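Local coordinates for putative nucleotide-diphospho-sugar transferase (PDB 3CGX), which is a putative nucleotide-diphospho-sugar transferase, probably built on a GT-A-type glycosyltransferase fold, whose donor and acceptor are not established, at residues L8-K12 and M109-I113. Numbering follows the deposited sequence.
Sequences LFFVK and MGSDI
Two backbone hydrogen bonds join the extended residues 8-11 in parallel to Met109 (phi/psi -141/159): Met109 N donates to Leu8 O (2.9 Å) and Phe10 N to Met109 O (3.0 Å, almost linear). They frame the bridge of Phe9 with Met109, CA to CA 5.3 Å. After it no further backbone bond joins the segments; Ser111 (-122/24) breaks the extended run and substitutes its side chain: with chi1 p, OG donates to Phe10 O at 2.7 Å, while Tyr36 of helix 29-47 also bonds this hydroxyl. Water 1 accepts from Ser111 N (2.8 Å), donates to Asp112 OD2 (3.2 Å) and reaches Phe10 O weakly (3.4 Å). Phe9 (chi1 t) and Met109, a selenomethionine with chi1 p, share one sheet face, Phe9 CD1 4.1 Å from Met109 CG, against Met43. Phe10 (chi1 m) goes to the opposite face, against helix 87-100. Strands 5-11 and 105-109 lie side by side mid-sheet, consistent with a GT-A-type fold. In that clan an acidic motif often follows such a strand; here Asp112 pairs with Lys20, and an imidazole lies near Ser111. Where 109-113 departs from strand 5-11, Ser111 OG thus satisfies Phe10 O, whereas buried Gly110 O lacks a polar partner and meets the Phe9 ring edge (CE1, 3.5 Å).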
loop_
_atom_site.group_PDB
_atom_site.type_symbol
_atom_site.label_atom_id
_atom_site.label_comp_id
_atom_site.label_asym_id
_atom_site.label_seq_id
_atom_site.Cartn_x
_atom_site.Cartn_y
_atom_site.Cartn_z
ATOM N N LEU A 8 5.124 -6.792 -2.819
ATOM C CA LEU A 8 5.785 -5.524 -3.102
ATOM C C LEU A 8 5.025 -4.431 -2.372
ATOM O O LEU A 8 3.850 -4.157 -2.657
ATOM C CB LEU A 8 5.821 -5.226 -4.576
ATOM C CG LEU A 8 6.339 -6.327 -5.485
ATOM C CD1 LEU A 8 6.174 -5.966 -6.986
ATOM C CD2 LEU A 8 7.794 -6.709 -5.096
ATOM N N PHE A 9 5.731 -3.806 -1.447
ATOM C CA PHE A 9 5.163 -2.838 -0.495
ATOM C C PHE A 9 5.694 -1.433 -0.792
ATOM O O PHE A 9 6.839 -1.134 -0.598
ATOM C CB PHE A 9 5.446 -3.326 0.925
ATOM C CG PHE A 9 4.848 -2.469 2.046
ATOM C CD1 PHE A 9 3.538 -1.996 1.977
ATOM C CD2 PHE A 9 5.569 -2.213 3.209
ATOM C CE1 PHE A 9 2.972 -1.290 3.048
ATOM C CE2 PHE A 9 4.979 -1.464 4.273
ATOM C CZ PHE A 9 3.689 -0.996 4.148
ATOM N N PHE A 10 4.817 -0.599 -1.330
ATOM C CA PHE A 10 5.161 0.736 -1.813
ATOM C C PHE A 10 5.018 1.760 -0.711
ATOM O O PHE A 10 3.945 1.931 -0.114
ATOM C CB PHE A 10 4.286 1.092 -3.047
ATOM C CG PHE A 10 4.865 0.684 -4.367
ATOM C CD1 PHE A 10 5.483 -0.547 -4.546
ATOM C CD2 PHE A 10 4.749 1.539 -5.482
ATOM C CE1 PHE A 10 6.044 -0.873 -5.755
ATOM C CE2 PHE A 10 5.260 1.180 -6.713
ATOM C CZ PHE A 10 5.914 -0.007 -6.858
ATOM N N VAL A 11 6.147 2.421 -0.434
ATOM C CA VAL A 11 6.342 3.366 0.665
ATOM C C VAL A 11 7.129 4.603 0.206
ATOM O O VAL A 11 7.711 4.632 -0.856
ATOM C CB VAL A 11 7.122 2.667 1.857
ATOM C CG1 VAL A 11 6.363 1.413 2.396
ATOM C CG2 VAL A 11 8.598 2.291 1.456
ATOM N N LYS A 12 7.060 5.643 0.998
ATOM C CA LYS A 12 7.933 6.822 0.899
ATOM C C LYS A 12 8.571 7.114 2.279
ATOM O O LYS A 12 7.944 6.909 3.330
ATOM C CB LYS A 12 7.158 8.040 0.415
ATOM C CG LYS A 12 7.989 9.269 0.156
ATOM C CD LYS A 12 7.250 10.352 -0.585
ATOM C CE LYS A 12 8.151 11.598 -0.783
ATOM N NZ LYS A 12 7.355 12.638 -1.442
HETATM N N MSE A 109 1.076 -3.560 -3.074
HETATM C CA MSE A 109 0.160 -2.766 -2.316
HETATM C C MSE A 109 0.787 -1.536 -1.762
HETATM O O MSE A 109 2.004 -1.467 -1.591
HETATM C CB MSE A 109 -0.364 -3.616 -1.174
HETATM C CG MSE A 109 0.655 -3.955 -0.119
HETATM SE SE MSE A 109 -0.151 -5.350 1.071
HETATM C CE MSE A 109 -1.560 -4.316 1.866
ATOM N N GLY A 110 -0.065 -0.574 -1.452
ATOM C CA GLY A 110 0.380 0.693 -0.903
ATOM C C GLY A 110 0.434 0.709 0.620
ATOM O O GLY A 110 0.152 -0.285 1.298
ATOM N N SER A 111 0.772 1.869 1.154
ATOM C CA SER A 111 1.042 1.969 2.574
ATOM C C SER A 111 0.144 2.972 3.302
ATOM O O SER A 111 0.511 3.469 4.376
ATOM C CB SER A 111 2.518 2.384 2.774
ATOM O OG SER A 111 2.903 3.392 1.886
ATOM N N ASP A 112 -1.022 3.223 2.723
ATOM C CA ASP A 112 -1.998 4.207 3.259
ATOM C C ASP A 112 -3.219 3.551 3.896
ATOM O O ASP A 112 -4.205 4.227 4.148
ATOM C CB ASP A 112 -2.503 5.127 2.108
ATOM C CG ASP A 112 -1.393 5.942 1.506
ATOM O OD1 ASP A 112 -0.702 6.685 2.253
ATOM O OD2 ASP A 112 -1.134 5.757 0.308
ATOM N N ILE A 113 -3.104 2.247 4.187
ATOM C CA ILE A 113 -4.185 1.437 4.729
ATOM C C ILE A 113 -3.748 0.659 5.957
ATOM O O ILE A 113 -3.785 -0.612 5.965
ATOM C CB ILE A 113 -4.784 0.474 3.606
ATOM C CG1 ILE A 113 -3.697 -0.325 2.883
ATOM C CG2 ILE A 113 -5.672 1.263 2.596
ATOM C CD1 ILE A 113 -4.244 -1.468 2.083
HETATM O O HOH W 1 1.268 3.868 -0.734
#